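Local structure of putative uncharacterized protein (Pseudomonas aeruginosa, 3F6Z) at residues A65-A68 against I73-T76; V21-E26 against V33-K38; V45-V48 against S52-V55. The protein inhibits C-type lysozymes specifically, as a lipid-anchored inhibitor of the bacterial outer membrane. All blocks are in the same frame, centred on the assembly; numbering follows the deposited sequence.

Interaction 1. Residues A65-A68 against I73-T76; sequences AKYA and IWWT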
loop_
_atom_site.group_PDB
_atom_site.type_symbol
_atom_site.label_atom_id
_atom_site.label_comp_id
_atom_site.label_asym_id
_atom_site.label_seq_id
_atom_site.Cartn_x
_atom_site.Cartn_y
_atom_site.Cartn_z
ATOM N N ALA B 65 -13.536 -0.777 1.442
ATOM C CA ALA B 65 -12.913 0.004 0.379
ATOM C C ALA B 65 -11.644 0.588 0.978
ATOM O O ALA B 65 -11.690 1.512 1.791
ATOM C CB ALA B 65 -13.847 1.118 -0.090
ATOM N N LYS B 66 -10.513 0.016 0.590
ATOM C CA LYS B 66 -9.215 0.453 1.087
ATOM C C LYS B 66 -8.553 1.406 0.094
ATOM O O LYS B 66 -8.501 1.121 -1.106
ATOM C CB LYS B 66 -8.330 -0.771 1.323
ATOM C CG LYS B 66 -6.974 -0.476 1.956
ATOM C CD LYS B 66 -6.200 -1.774 2.149
ATOM C CE LYS B 66 -4.782 -1.533 2.629
ATOM N NZ LYS B 66 -4.012 -2.803 2.598
ATOM N N TYR B 67 -8.044 2.526 0.607
ATOM C CA TYR B 67 -7.390 3.548 -0.211
ATOM C C TYR B 67 -6.017 3.890 0.375
ATOM O O TYR B 67 -5.845 3.913 1.599
ATOM C CB TYR B 67 -8.241 4.827 -0.247
ATOM C CG TYR B 67 -9.670 4.660 -0.740
ATOM C CD1 TYR B 67 -10.001 4.903 -2.076
ATOM C CD2 TYR B 67 -10.699 4.322 0.141
ATOM C CE1 TYR B 67 -11.331 4.822 -2.522
ATOM C CE2 TYR B 67 -12.028 4.239 -0.289
ATOM C CZ TYR B 67 -12.338 4.494 -1.622
ATOM O OH TYR B 67 -13.650 4.445 -2.052
ATOM N N ALA B 68 -5.054 4.199 -0.494
ATOM C CA ALA B 68 -3.706 4.514 -0.045
ATOM C C ALA B 68 -3.135 5.819 -0.596
ATOM O O ALA B 68 -3.422 6.214 -1.726
ATOM C CB ALA B 68 -2.770 3.356 -0.394
ATOM N N ILE B 73 -3.491 5.216 5.172
ATOM C CA ILE B 73 -4.397 4.236 4.602
ATOM C C ILE B 73 -5.776 4.687 5.092
ATOM O O ILE B 73 -5.980 4.915 6.284
ATOM C CB ILE B 73 -4.130 2.794 5.113
ATOM C CG1 ILE B 73 -2.787 2.268 4.583
ATOM C CG2 ILE B 73 -5.259 1.872 4.666
ATOM C CD1 ILE B 73 -2.737 2.070 3.066
ATOM N N TRP B 74 -6.700 4.868 4.159
ATOM C CA TRP B 74 -8.064 5.262 4.481
ATOM C C TRP B 74 -8.899 4.056 4.059
ATOM O O TRP B 74 -9.046 3.770 2.870
ATOM C CB TRP B 74 -8.456 6.510 3.689
ATOM C CG TRP B 74 -9.887 6.952 3.889
ATOM C CD1 TRP B 74 -10.892 6.921 2.964
ATOM C CD2 TRP B 74 -10.451 7.531 5.072
ATOM N NE1 TRP B 74 -12.044 7.449 3.495
ATOM C CE2 TRP B 74 -11.802 7.831 4.788
ATOM C CE3 TRP B 74 -9.945 7.827 6.343
ATOM C CZ2 TRP B 74 -12.657 8.416 5.733
ATOM C CZ3 TRP B 74 -10.797 8.411 7.283
ATOM C CH2 TRP B 74 -12.138 8.697 6.969
ATOM N N TRP B 75 -9.424 3.338 5.044
ATOM C CA TRP B 75 -10.195 2.122 4.786
ATOM C C TRP B 75 -11.639 2.266 5.267
ATOM O O TRP B 75 -11.898 2.381 6.461
ATOM C CB TRP B 75 -9.519 0.962 5.512
ATOM C CG TRP B 75 -9.723 -0.391 4.915
ATOM C CD1 TRP B 75 -10.778 -0.812 4.145
ATOM C CD2 TRP B 75 -8.890 -1.537 5.118
ATOM N NE1 TRP B 75 -10.647 -2.150 3.863
ATOM C CE2 TRP B 75 -9.499 -2.621 4.449
ATOM C CE3 TRP B 75 -7.686 -1.754 5.808
ATOM C CZ2 TRP B 75 -8.947 -3.910 4.448
ATOM C CZ3 TRP B 75 -7.135 -3.034 5.807
ATOM C CH2 TRP B 75 -7.769 -4.096 5.129
ATOM N N THR B 76 -12.580 2.243 4.330
ATOM C CA THR B 76 -13.984 2.389 4.678
ATOM C C THR B 76 -14.742 1.071 4.602
ATOM O O THR B 76 -14.417 0.192 3.806
ATOM C CB THR B 76 -14.674 3.403 3.750
ATOM O OG1 THR B 76 -14.880 2.814 2.457
ATOM C CG2 THR B 76 -13.800 4.650 3.601
#
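Lys66 lies across the indole of Trp75 within a beta hairpin of the closed, eight-stranded antiparallel barrel that forms this MliC-family protein. The strand axes of 65-68 and 73-76 approach to 4.6 Å, and the side chains alternate cleanly: Lys66, Ala68, Ile73 and Trp75 occupy one face of the sheet, Ala65, Tyr67, Trp74 and Thr76 the other. On the first face Lys66 shows how a charged residue can pack by its methylenes. With CG anti to the backbone N (chi1 -175°) and the rest of the chain extended, it runs over the indole, CB standing 3.6 Å from the centroid of the Trp75 five-membered ring and almost on its normal, a CH-pi contact. Farther out, Lys66 CD reaches the six-membered ring, 3.9 Å from Trp75 CE3. The indole is held in turn by a bond from Trp75 NE1 to the carbonyl of Ser63, a residue inferred to act directly in lysozyme inhibition. Beyond the lysine, Ile73 CD1 meets Ala68 CB at 3.7 Å.

The opposite face carries the aromatic pair Tyr67 and Trp74, flanked by Ala65 and Thr76. Tyr67, its CG beside the backbone N (chi1 -56°), brings a ring edge to the carbonyl of its partner, CD2 lying 3.2 Å from Trp74 O in the ring plane. That same oxygen accepts the backbone N-H of Tyr67 in a bent hydrogen bond. The rings of Tyr67 and Trp74 meet obliquely, planes at 39°, while Trp74 also makes an edge-to-face contact with Tyr23. At the end of this face Tyr67 OH and Thr76 OG1 each hydrogen-bond to a polar side chain of another protein in the assembly, consistent with an inhibitory surface; Thr76 OG1 also lies 3.2 Å from Ala65 CB.

Interaction 2. Residues V21-E26 against V33-K38; sequences VDYKCE and VQYLNK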
loop_
_atom_site.group_PDB
_atom_site.type_symbol
_atom_site.label_atom_id
_atom_site.label_comp_id
_atom_site.label_asym_id
_atom_site.label_seq_id
_atom_site.Cartn_x
_atom_site.Cartn_y
_atom_site.Cartn_z
ATOM N N VAL B 21 -18.778 13.123 1.365
ATOM C CA VAL B 21 -19.283 12.575 2.613
ATOM C C VAL B 21 -18.618 13.238 3.814
ATOM O O VAL B 21 -17.393 13.401 3.847
ATOM C CB VAL B 21 -19.055 11.039 2.673
ATOM C CG1 VAL B 21 -19.665 10.467 3.942
ATOM C CG2 VAL B 21 -19.669 10.374 1.438
ATOM N N ASP B 22 -19.430 13.624 4.796
ATOM C CA ASP B 22 -18.909 14.258 6.000
ATOM C C ASP B 22 -18.688 13.202 7.068
ATOM O O ASP B 22 -19.505 12.300 7.231
ATOM C CB ASP B 22 -19.886 15.313 6.527
ATOM C CG ASP B 22 -20.378 16.248 5.439
ATOM O OD1 ASP B 22 -19.544 16.780 4.679
ATOM O OD2 ASP B 22 -21.605 16.449 5.348
ATOM N N TYR B 23 -17.578 13.319 7.789
ATOM C CA TYR B 23 -17.235 12.370 8.840
ATOM C C TYR B 23 -16.880 13.087 10.129
ATOM O O TYR B 23 -16.666 14.301 10.157
ATOM C CB TYR B 23 -16.001 11.531 8.460
ATOM C CG TYR B 23 -16.189 10.523 7.352
ATOM C CD1 TYR B 23 -16.439 9.176 7.638
ATOM C CD2 TYR B 23 -16.099 10.908 6.015
ATOM C CE1 TYR B 23 -16.592 8.245 6.616
ATOM C CE2 TYR B 23 -16.257 9.988 4.984
ATOM C CZ TYR B 23 -16.505 8.662 5.287
ATOM O OH TYR B 23 -16.701 7.772 4.254
ATOM N N LYS B 24 -16.794 12.297 11.190
ATOM C CA LYS B 24 -16.403 12.769 12.505
ATOM C C LYS B 24 -15.650 11.583 13.065
ATOM O O LYS B 24 -16.159 10.461 13.065
ATOM C CB LYS B 24 -17.615 13.089 13.382
ATOM C CG LYS B 24 -17.211 13.506 14.795
ATOM C CD LYS B 24 -18.339 14.199 15.518
ATOM C CE LYS B 24 -17.889 14.685 16.881
ATOM N NZ LYS B 24 -18.945 15.511 17.533
ATOM N N CYS B 25 -14.429 11.826 13.516
ATOM C CA CYS B 25 -13.603 10.753 14.044
ATOM C C CYS B 25 -13.507 10.794 15.557
ATOM O O CYS B 25 -13.881 11.782 16.193
ATOM C CB CYS B 25 -12.209 10.819 13.417
ATOM S SG CYS B 25 -12.252 10.890 11.591
ATOM N N GLU B 26 -12.997 9.707 16.119
ATOM C CA GLU B 26 -12.846 9.548 17.557
ATOM C C GLU B 26 -11.898 10.540 18.239
ATOM O O GLU B 26 -11.754 10.512 19.466
ATOM C CB GLU B 26 -12.370 8.128 17.858
ATOM C CG GLU B 26 -12.581 7.716 19.288
ATOM C CD GLU B 26 -11.819 6.471 19.646
ATOM O OE1 GLU B 26 -11.833 5.509 18.846
ATOM O OE2 GLU B 26 -11.214 6.455 20.737
ATOM N N VAL B 33 -14.933 14.148 2.770
ATOM C CA VAL B 33 -14.162 13.401 1.790
ATOM C C VAL B 33 -14.885 13.364 0.451
ATOM O O VAL B 33 -16.114 13.325 0.398
ATOM C CB VAL B 33 -13.939 11.941 2.267
ATOM C CG1 VAL B 33 -13.337 11.096 1.142
ATOM C CG2 VAL B 33 -13.030 11.925 3.488
ATOM N N GLN B 34 -14.127 13.384 -0.637
ATOM C CA GLN B 34 -14.751 13.302 -1.944
ATOM C C GLN B 34 -14.386 11.963 -2.563
ATOM O O GLN B 34 -13.209 11.621 -2.685
ATOM C CB GLN B 34 -14.300 14.438 -2.870
ATOM C CG GLN B 34 -15.061 14.431 -4.188
ATOM C CD GLN B 34 -14.690 15.571 -5.111
ATOM O OE1 GLN B 34 -13.570 15.644 -5.618
ATOM N NE2 GLN B 34 -15.638 16.473 -5.339
ATOM N N TYR B 35 -15.400 11.199 -2.940
ATOM C CA TYR B 35 -15.173 9.905 -3.553
ATOM C C TYR B 35 -15.396 10.009 -5.048
ATOM O O TYR B 35 -16.356 10.639 -5.496
ATOM C CB TYR B 35 -16.112 8.859 -2.939
ATOM C CG TYR B 35 -15.785 8.560 -1.497
ATOM C CD1 TYR B 35 -14.631 7.852 -1.162
ATOM C CD2 TYR B 35 -16.596 9.027 -0.462
ATOM C CE1 TYR B 35 -14.288 7.617 0.163
ATOM C CE2 TYR B 35 -16.262 8.797 0.875
ATOM C CZ TYR B 35 -15.106 8.093 1.175
ATOM O OH TYR B 35 -14.752 7.870 2.478
ATOM N N LEU B 36 -14.493 9.410 -5.816
ATOM C CA LEU B 36 -14.596 9.416 -7.267
ATOM C C LEU B 36 -14.423 7.997 -7.785
ATOM O O LEU B 36 -13.377 7.377 -7.588
ATOM C CB LEU B 36 -13.537 10.329 -7.898
ATOM C CG LEU B 36 -13.614 11.821 -7.553
ATOM C CD1 LEU B 36 -12.712 12.113 -6.355
ATOM C CD2 LEU B 36 -13.172 12.652 -8.752
ATOM N N ASN B 37 -15.467 7.493 -8.436
ATOM C CA ASN B 37 -15.463 6.152 -8.996
ATOM C C ASN B 37 -15.713 6.215 -10.499
ATOM O O ASN B 37 -16.772 6.662 -10.950
ATOM C CB ASN B 37 -16.546 5.299 -8.331
ATOM C CG ASN B 37 -16.418 5.269 -6.820
ATOM O OD1 ASN B 37 -17.380 5.552 -6.101
ATOM N ND2 ASN B 37 -15.232 4.925 -6.330
ATOM N N LYS B 38 -14.730 5.765 -11.268
ATOM C CA LYS B 38 -14.828 5.767 -12.718
ATOM C C LYS B 38 -14.103 4.557 -13.294
ATOM O O LYS B 38 -12.879 4.536 -13.371
ATOM C CB LYS B 38 -14.222 7.063 -13.267
ATOM C CG LYS B 38 -14.216 7.177 -14.781
ATOM C CD LYS B 38 -13.583 8.496 -15.213
ATOM C CE LYS B 38 -13.380 8.562 -16.726
ATOM N NZ LYS B 38 -14.668 8.551 -17.482
#
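Tyr23 and Tyr35 adopt nearly the same first torsion, chi1 -70° and -68°, which places each CG opposite its own carbonyl carbon and sends the two rings inward from opposite directions until their hydroxyls meet. Tyr35 OH donates to Tyr23 OH across 2.6 Å. The approach is not symmetrical: the Tyr23 oxygen arrives at the edge of the Tyr35 ring, near its plane, whereas the Tyr35 oxygen comes to the Tyr23 ring obliquely. Because Trp74 NE1 also bonds to Tyr35 OH, this buried hydroxyl is gripped by two partners, which fixes where the end of the ring can lie.

The setting is a beta hairpin of the antiparallel barrel, strands 16-25 and 30-38, seen where the segments start to part. Val21 and Val33 form an antiparallel hydrogen-bonded pair, with Val21 N to Val33 O and Val33 N to Val21 O each 2.8 Å. From that pair 21-26 runs on toward the hairpin turn and 33-38 away from it, so that further contact depends on long side chains reaching back. The two valines pack against the rings. Val21 CG2 abuts the edge of the Tyr35 ring in its plane, 3.8 Å from CE2, and Val33 CG1 lies over one face of that ring. The other branch of Val33 serves the opposite tyrosine, its CG2 being 4.1 Å from Tyr23 CE2.

Cys25 is joined to Cys98 by an experimentally established disulfide, a covalent stitch across the seam where strand 16-25 meets strand 96-100 and the barrel closes. At the far end of 33-38, Lys38 NZ forms a salt bridge with Asp6 OD2 of the second subunit.

Interaction 3. Residues V45-V48 against S52-V55; sequences VVPV and STLV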
loop_
_atom_site.group_PDB
_atom_site.type_symbol
_atom_site.label_atom_id
_atom_site.label_comp_id
_atom_site.label_asym_id
_atom_site.label_seq_id
_atom_site.Cartn_x
_atom_site.Cartn_y
_atom_site.Cartn_z
ATOM N N VAL B 45 -10.428 11.712 -1.891
ATOM C CA VAL B 45 -9.647 12.900 -1.574
ATOM C C VAL B 45 -9.896 13.157 -0.096
ATOM O O VAL B 45 -11.003 13.511 0.317
ATOM C CB VAL B 45 -10.097 14.114 -2.442
ATOM C CG1 VAL B 45 -9.191 15.308 -2.191
ATOM C CG2 VAL B 45 -10.056 13.734 -3.923
ATOM N N VAL B 46 -8.858 12.974 0.706
ATOM C CA VAL B 46 -9.009 13.117 2.136
ATOM C C VAL B 46 -8.104 14.113 2.813
ATOM O O VAL B 46 -6.898 14.129 2.581
ATOM C CB VAL B 46 -8.765 11.767 2.853
ATOM C CG1 VAL B 46 -9.025 11.923 4.335
ATOM C CG2 VAL B 46 -9.625 10.668 2.238
ATOM N N PRO B 47 -8.682 14.980 3.650
ATOM C CA PRO B 47 -7.840 15.950 4.354
ATOM C C PRO B 47 -7.364 15.219 5.616
ATOM O O PRO B 47 -8.084 15.134 6.618
ATOM C CB PRO B 47 -8.800 17.102 4.652
ATOM C CG PRO B 47 -10.128 16.399 4.812
ATOM C CD PRO B 47 -10.100 15.393 3.671
ATOM N N VAL B 48 -6.159 14.659 5.544
ATOM C CA VAL B 48 -5.592 13.923 6.666
ATOM C C VAL B 48 -5.288 14.865 7.824
ATOM O O VAL B 48 -4.980 14.423 8.932
ATOM C CB VAL B 48 -4.304 13.173 6.245
ATOM C CG1 VAL B 48 -4.635 12.155 5.153
ATOM C CG2 VAL B 48 -3.268 14.157 5.749
ATOM N N SER B 52 -3.215 19.478 5.085
ATOM C CA SER B 52 -2.783 18.451 4.150
ATOM C C SER B 52 -3.943 17.573 3.703
ATOM O O SER B 52 -4.546 16.864 4.505
ATOM C CB SER B 52 -1.686 17.593 4.778
ATOM O OG SER B 52 -1.133 16.720 3.810
ATOM N N THR B 53 -4.258 17.650 2.414
ATOM C CA THR B 53 -5.336 16.872 1.813
ATOM C C THR B 53 -4.717 16.015 0.722
ATOM O O THR B 53 -4.092 16.535 -0.207
ATOM C CB THR B 53 -6.401 17.789 1.202
ATOM O OG1 THR B 53 -7.030 18.531 2.247
ATOM C CG2 THR B 53 -7.442 16.985 0.459
ATOM N N LEU B 54 -4.905 14.705 0.838
ATOM C CA LEU B 54 -4.321 13.753 -0.095
ATOM C C LEU B 54 -5.288 13.049 -1.023
ATOM O O LEU B 54 -6.415 12.758 -0.650
ATOM C CB LEU B 54 -3.551 12.687 0.681
ATOM C CG LEU B 54 -2.455 13.169 1.635
ATOM C CD1 LEU B 54 -1.790 11.956 2.275
ATOM C CD2 LEU B 54 -1.432 14.007 0.889
ATOM N N VAL B 55 -4.825 12.773 -2.235
ATOM C CA VAL B 55 -5.618 12.044 -3.213
ATOM C C VAL B 55 -5.254 10.574 -3.007
ATOM O O VAL B 55 -4.163 10.146 -3.384
ATOM C CB VAL B 55 -5.249 12.437 -4.668
ATOM C CG1 VAL B 55 -6.038 11.555 -5.657
ATOM C CG2 VAL B 55 -5.554 13.923 -4.918
#
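Val46 and Leu54 are the tight centre of this contact, an antiparallel hydrogen-bonded pair in the beta hairpin of strands 41-49 and 52-59, one of the hairpins of the barrel wall. Val46 N to Leu54 O measures 2.8 Å and Leu54 N to Val46 O 2.7 Å, so both backbones are clamped here. Their side chains point to the buried face, where Val46 packs on Trp74 and Leu54 on Tyr72. Val48, at the corner where the chain turns, still reaches Leu54: its CG1 lies 4.1 Å from Leu54 CD1. The chi1 of -62° puts its other branch, CG2, between the backbone N and the carbonyl carbon, and from there it presses against Ser52 O at 3.2 Å.

The face carrying Val45, Pro47 and Thr53 is more open, all three being partly exposed, although Val55 on the same face is buried. Thr53 bridges its two neighbours on this side by using one branch for each. Its methyl CG2 touches Val45 CG1 at 3.6 Å, while OG1, beside the backbone N (chi1 -65°), sits 3.3 Å from Pro47 CB. The second subunit adds cover, with its Pro11 packing on Thr53 and its Leu8 on Val45. At the hairpin's loop end, Ser52 OG hydrogen-bonds to Asp40 OD2 of that subunit.

Overall arrangement
From the N terminus, the three contacts follow one another without nesting or crossing, each closing a hairpin before the next opens. Interaction 2 closes the hairpin whose connection between the segments is residues 27-32, interaction 3 the short turn after 48, and interaction 1 the turn between 68 and 73. Neighbouring strands make the sequence continuous: 30-38 pairs with 41-49, with Gln34 O to Val45 N bridging interactions 2 and 3, and 52-59 lies beside 65-69. Across the barrel interior the contacts converge as well, since Trp74 of interaction 1 meets the two tyrosines of interaction 2 and Val46 of interaction 3. These hairpins make up six of the barrel's eight strands; 80-84 and 96-100 complete it.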